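Local atomic coordinates of trans-2-enoyl-CoA reductase [NADH] (Treponema denticola ATCC 35405, PDB entry 4GGO), a protein that catalyses the NADH-dependent reduction of the carbon-carbon double bond of trans-2-enoyl-CoA, turning crotonyl-CoA into butyryl-CoA in bacterial fatty acid synthesis. Residues Y34-I39 against A70-G75; S164-F169 against G247-A252. All blocks are in the same frame, centred on the assembly; numbering follows the deposited sequence.

Contact 1 of 2, residues Y34-I39 against A70-G75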
loop_
_atom_site.group_PDB
_atom_site.type_symbol
_atom_site.label_atom_id
_atom_site.label_comp_id
_atom_site.label_asym_id
_atom_site.label_seq_id
_atom_site.Cartn_x
_atom_site.Cartn_y
_atom_site.Cartn_z
ATOM N N TYR A 34 -10.831 8.502 -11.423
ATOM C CA TYR A 34 -9.510 8.773 -11.976
ATOM C C TYR A 34 -9.068 7.639 -12.888
ATOM O O TYR A 34 -8.553 7.874 -13.982
ATOM C CB TYR A 34 -8.467 8.978 -10.873
ATOM C CG TYR A 34 -7.071 9.185 -11.422
ATOM C CD1 TYR A 34 -6.638 10.447 -11.808
ATOM C CD2 TYR A 34 -6.191 8.117 -11.568
ATOM C CE1 TYR A 34 -5.368 10.641 -12.318
ATOM C CE2 TYR A 34 -4.919 8.303 -12.080
ATOM C CZ TYR A 34 -4.513 9.566 -12.452
ATOM O OH TYR A 34 -3.249 9.758 -12.959
ATOM N N THR A 35 -9.266 6.409 -12.423
ATOM C CA THR A 35 -8.848 5.223 -13.161
ATOM C C THR A 35 -9.518 5.134 -14.533
ATOM O O THR A 35 -8.882 4.766 -15.521
ATOM C CB THR A 35 -9.139 3.935 -12.362
ATOM O OG1 THR A 35 -8.491 4.007 -11.087
ATOM C CG2 THR A 35 -8.634 2.711 -13.112
ATOM N N LYS A 36 -10.802 5.475 -14.588
ATOM C CA LYS A 36 -11.538 5.469 -15.849
ATOM C C LYS A 36 -10.983 6.512 -16.816
ATOM O O LYS A 36 -11.022 6.327 -18.034
ATOM C CB LYS A 36 -13.030 5.712 -15.607
ATOM C CG LYS A 36 -13.742 4.571 -14.896
ATOM C CD LYS A 36 -15.209 4.898 -14.667
ATOM C CE LYS A 36 -15.950 3.723 -14.050
ATOM N NZ LYS A 36 -15.976 2.546 -14.961
ATOM N N LYS A 37 -10.463 7.605 -16.269
ATOM C CA LYS A 37 -9.883 8.665 -17.086
ATOM C C LYS A 37 -8.424 8.383 -17.420
ATOM O O LYS A 37 -7.914 8.843 -18.439
ATOM C CB LYS A 37 -9.983 10.014 -16.375
ATOM C CG LYS A 37 -11.397 10.470 -16.080
ATOM C CD LYS A 37 -11.391 11.841 -15.422
ATOM C CE LYS A 37 -12.800 12.290 -15.079
ATOM N NZ LYS A 37 -13.682 12.303 -16.277
ATOM N N ARG A 38 -7.753 7.631 -16.553
ATOM C CA ARG A 38 -6.330 7.355 -16.726
ATOM C C ARG A 38 -6.096 6.167 -17.653
ATOM O O ARG A 38 -5.278 6.233 -18.571
ATOM C CB ARG A 38 -5.667 7.110 -15.370
ATOM C CG ARG A 38 -4.192 6.764 -15.452
ATOM C CD ARG A 38 -3.402 7.868 -16.132
ATOM N NE ARG A 38 -1.972 7.576 -16.167
ATOM C CZ ARG A 38 -1.379 6.857 -17.113
ATOM N NH1 ARG A 38 -2.094 6.344 -18.107
ATOM N NH2 ARG A 38 -0.070 6.645 -17.066
ATOM N N ILE A 39 -6.817 5.080 -17.405
ATOM C CA ILE A 39 -6.700 3.887 -18.231
ATOM C C ILE A 39 -7.749 3.924 -19.339
ATOM O O ILE A 39 -8.818 3.323 -19.223
ATOM C CB ILE A 39 -6.868 2.605 -17.394
ATOM C CG1 ILE A 39 -6.002 2.674 -16.133
ATOM C CG2 ILE A 39 -6.508 1.377 -18.213
ATOM C CD1 ILE A 39 -4.518 2.746 -16.419
ATOM N N ALA A 70 -7.245 -2.688 -11.649
ATOM C CA ALA A 70 -7.524 -3.935 -12.352
ATOM C C ALA A 70 -8.992 -4.031 -12.750
ATOM O O ALA A 70 -9.315 -4.387 -13.882
ATOM C CB ALA A 70 -7.128 -5.131 -11.497
ATOM N N ALA A 71 -9.876 -3.702 -11.815
ATOM C CA ALA A 71 -11.311 -3.846 -12.036
ATOM C C ALA A 71 -11.893 -2.755 -12.932
ATOM O O ALA A 71 -12.548 -3.048 -13.927
ATOM C CB ALA A 71 -12.053 -3.894 -10.704
ATOM N N PHE A 72 -11.652 -1.496 -12.580
ATOM C CA PHE A 72 -12.312 -0.391 -13.268
ATOM C C PHE A 72 -11.495 0.203 -14.410
ATOM O O PHE A 72 -11.981 1.059 -15.149
ATOM C CB PHE A 72 -12.723 0.690 -12.268
ATOM C CG PHE A 72 -13.690 0.205 -11.229
ATOM C CD1 PHE A 72 -15.036 0.069 -11.526
ATOM C CD2 PHE A 72 -13.251 -0.131 -9.959
ATOM C CE1 PHE A 72 -15.927 -0.383 -10.571
ATOM C CE2 PHE A 72 -14.140 -0.583 -9.002
ATOM C CZ PHE A 72 -15.479 -0.709 -9.309
ATOM N N GLY A 73 -10.259 -0.258 -14.557
ATOM C CA GLY A 73 -9.420 0.174 -15.659
ATOM C C GLY A 73 -9.344 -0.878 -16.747
ATOM O O GLY A 73 -9.292 -0.557 -17.934
ATOM N N TYR A 74 -9.347 -2.143 -16.342
ATOM C CA TYR A 74 -9.164 -3.241 -17.285
ATOM C C TYR A 74 -10.356 -4.195 -17.350
ATOM O O TYR A 74 -10.426 -5.046 -18.237
ATOM C CB TYR A 74 -7.874 -4.002 -16.971
ATOM C CG TYR A 74 -6.622 -3.194 -17.232
ATOM C CD1 TYR A 74 -6.023 -3.190 -18.486
ATOM C CD2 TYR A 74 -6.044 -2.426 -16.228
ATOM C CE1 TYR A 74 -4.882 -2.450 -18.733
ATOM C CE2 TYR A 74 -4.902 -1.681 -16.464
ATOM C CZ TYR A 74 -4.326 -1.697 -17.719
ATOM O OH TYR A 74 -3.190 -0.960 -17.961
ATOM N N GLY A 75 -11.290 -4.049 -16.416
ATOM C CA GLY A 75 -12.492 -4.867 -16.408
ATOM C C GLY A 75 -12.267 -6.248 -15.824
ATOM O O GLY A 75 -13.054 -7.166 -16.057
#

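Contact 2 of 2, residues S164-F169 against G247-A252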
loop_
_atom_site.group_PDB
_atom_site.type_symbol
_atom_site.label_atom_id
_atom_site.label_comp_id
_atom_site.label_asym_id
_atom_site.label_seq_id
_atom_site.Cartn_x
_atom_site.Cartn_y
_atom_site.Cartn_z
ATOM N N SER A 164 6.769 -6.874 14.423
ATOM C CA SER A 164 7.811 -6.171 13.683
ATOM C C SER A 164 8.193 -4.866 14.370
ATOM O O SER A 164 7.381 -4.261 15.071
ATOM C CB SER A 164 7.360 -5.891 12.247
ATOM O OG SER A 164 6.270 -4.986 12.222
ATOM N N VAL A 165 9.438 -4.444 14.174
ATOM C CA VAL A 165 9.902 -3.157 14.675
ATOM C C VAL A 165 10.524 -2.347 13.540
ATOM O O VAL A 165 10.931 -2.902 12.519
ATOM C CB VAL A 165 10.939 -3.317 15.807
ATOM C CG1 VAL A 165 10.376 -4.182 16.929
ATOM C CG2 VAL A 165 12.232 -3.909 15.268
ATOM N N LEU A 166 10.585 -1.032 13.720
ATOM C CA LEU A 166 11.188 -0.147 12.733
ATOM C C LEU A 166 12.406 0.529 13.345
ATOM O O LEU A 166 12.328 1.673 13.794
ATOM C CB LEU A 166 10.183 0.912 12.283
ATOM C CG LEU A 166 8.793 0.421 11.878
ATOM C CD1 LEU A 166 7.919 1.590 11.452
ATOM C CD2 LEU A 166 8.884 -0.615 10.770
ATOM N N LYS A 167 13.531 -0.180 13.368
ATOM C CA LYS A 167 14.710 0.289 14.089
ATOM C C LYS A 167 16.014 -0.018 13.347
ATOM O O LYS A 167 16.066 -0.941 12.534
ATOM C CB LYS A 167 14.726 -0.307 15.506
ATOM C CG LYS A 167 13.600 0.214 16.398
ATOM C CD LYS A 167 13.747 -0.198 17.854
ATOM C CE LYS A 167 13.541 -1.682 18.052
ATOM N NZ LYS A 167 13.286 -1.978 19.491
ATOM N N PRO A 168 17.074 0.764 13.618
ATOM C CA PRO A 168 18.369 0.531 12.972
ATOM C C PRO A 168 19.169 -0.561 13.674
ATOM O O PRO A 168 18.690 -1.152 14.641
ATOM C CB PRO A 168 19.077 1.872 13.150
ATOM C CG PRO A 168 18.554 2.374 14.448
ATOM C CD PRO A 168 17.106 1.954 14.488
ATOM N N PHE A 169 20.376 -0.823 13.183
ATOM C CA PHE A 169 21.294 -1.741 13.847
ATOM C C PHE A 169 22.557 -1.000 14.275
ATOM O O PHE A 169 23.006 -0.080 13.593
ATOM C CB PHE A 169 21.667 -2.911 12.932
ATOM C CG PHE A 169 20.538 -3.869 12.673
ATOM C CD1 PHE A 169 19.991 -4.615 13.701
ATOM C CD2 PHE A 169 20.038 -4.038 11.394
ATOM C CE1 PHE A 169 18.956 -5.500 13.460
ATOM C CE2 PHE A 169 19.005 -4.921 11.145
ATOM C CZ PHE A 169 18.463 -5.652 12.179
ATOM N N GLY A 247 18.606 -1.339 8.235
ATOM C CA GLY A 247 17.852 -1.576 9.457
ATOM C C GLY A 247 16.987 -2.821 9.392
ATOM O O GLY A 247 17.130 -3.636 8.479
ATOM N N THR A 248 16.092 -2.968 10.366
ATOM C CA THR A 248 15.186 -4.110 10.425
ATOM C C THR A 248 14.286 -4.166 9.195
ATOM O O THR A 248 14.002 -5.243 8.671
ATOM C CB THR A 248 14.312 -4.070 11.691
ATOM O OG1 THR A 248 13.581 -2.838 11.730
ATOM C CG2 THR A 248 15.178 -4.174 12.933
ATOM N N ILE A 249 13.845 -2.998 8.737
ATOM C CA ILE A 249 13.066 -2.901 7.510
ATOM C C ILE A 249 13.911 -3.366 6.331
ATOM O O ILE A 249 13.434 -4.085 5.452
ATOM C CB ILE A 249 12.603 -1.455 7.250
ATOM C CG1 ILE A 249 11.703 -0.968 8.387
ATOM C CG2 ILE A 249 11.876 -1.353 5.915
ATOM C CD1 ILE A 249 11.276 0.477 8.244
ATOM N N GLY A 250 15.175 -2.951 6.332
ATOM C CA GLY A 250 16.106 -3.301 5.275
ATOM C C GLY A 250 16.313 -4.794 5.127
ATOM O O GLY A 250 16.450 -5.300 4.015
ATOM N N LYS A 251 16.335 -5.504 6.249
ATOM C CA LYS A 251 16.505 -6.952 6.222
ATOM C C LYS A 251 15.254 -7.645 5.693
ATOM O O LYS A 251 15.343 -8.640 4.974
ATOM C CB LYS A 251 16.873 -7.484 7.610
ATOM C CG LYS A 251 18.368 -7.695 7.811
ATOM C CD LYS A 251 19.157 -6.436 7.488
ATOM C CE LYS A 251 20.652 -6.707 7.454
ATOM N NZ LYS A 251 21.422 -5.474 7.134
ATOM N N ALA A 252 14.092 -7.107 6.046
ATOM C CA ALA A 252 12.823 -7.656 5.582
ATOM C C ALA A 252 12.693 -7.518 4.069
ATOM O O ALA A 252 12.235 -8.438 3.391
ATOM C CB ALA A 252 11.665 -6.971 6.280
#

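Contact 1 of 2, residues Y34-I39 against A70-G75
Thr-35 and Ile-39, one helical turn apart, close on Gly-73 near the C-terminal end of helix 61-74 with their branched side chains, and the contact is carried by van der Waals packing with no hydrogen bond between the two segments. The methyl of Thr-35 does the touching: CG2 stands anti to the backbone N and reaches 3.7 Å from Gly-73 CA. The same torsion (chi1 -57°) leaves OG1 beside the backbone N, and that hydroxyl is satisfied by the carbonyl of Gln-31 in its own helix. Ile-39, the first residue past helix 21-38, sets CG2 3.4 Å from Gly-73 O, a carbonyl that is also hydrogen-bonded to Lys-44 NZ. The bare CA of Gly-73 lets both side chains come down on the backbone.

The same CG2 of Ile-39 makes a CH-pi contact with Tyr-74. It sits over one face of the ring, 4.0 Å from the centroid and offset toward the rim, nearest CZ at 3.8 Å; the two side chains cross at about a right angle.

On the other flank the contact is looser. Lys-36 lays its CG 3.9 Å from Phe-72 O, and NZ comes obliquely to 4.3 Å from Phe-72 CD1. The ammonium's salt bridge is with Glu-110 of helix 95-110, the helix whose Phe-103 meets the Phe-72 ring edge-to-face.

The axes of 34-38 and 70-74 run 8.4 Å apart with a crossing angle of -39°. These are two helices packed at their C-terminal ends across a glycine, in the Rossmann-type NAD-binding region: helix 61-74 follows strand 52-56, and its start, with the loop before it, carries the NAD-binding residues Gly-57 to Tyr-62.

Contact 2 of 2, residues S164-F169 against G247-A252
Thr-248 OG1 is gripped twice by the backbone of 164-169: it donates to Val-165 O at 2.8 Å, from above the carbonyl plane, and accepts from Lys-167 N at 3.1 Å along a nearly straight N-H (176°). A chi1 of 57° puts OG1 between its own backbone N and carbonyl carbon, facing that loop. The return bond runs from Thr-248 N to Lys-167 O at 3.0 Å, nearly along the C=O axis, so an amide of the first helical turn is met by a loop carbonyl.

Around these bonds come van der Waals contacts. Thr-248 CG2 lies 3.7 Å from Phe-169 CZ and also meets Val-165 CG2. The Phe-169 ring meets the helix start obliquely, with CE2 3.4 Å from Gly-247 C and 4.0 Å from Lys-251 CD. Further along, Leu-166 CD2 touches Ile-249 CD1 at 3.6 Å.

Gly-247 is the N-cap residue of helix 248-266, and the three Thr-248 bonds tie the loop between strands 161-163 and 173-178 to that helix start. Helix 195-205 flanks both, touching Val-165, Phe-169 and Thr-248, while Ile-249 packs on Tyr-244 of helix 241-244.

Overall arrangement
Contacts 1 and 2 lie on opposite sides of the chain's centre, their own centres about 36 Å apart and their nearest atoms about 25 Å apart, and the first closes along the chain before the second opens. Contact 1 belongs to the NAD(P)H-binding region; its Phe-72 side chain is about 11 Å from that of Cys-58, an NAD-binding residue. Contact 2 belongs to the catalytic region and sits closer to the chemistry: the Ile-249 side chain is about 4 Å from that of Tyr-244, the inferred proton donor, and about 5 Å from that of Lys-253, which binds NAD. Both are contacts within a single monomer.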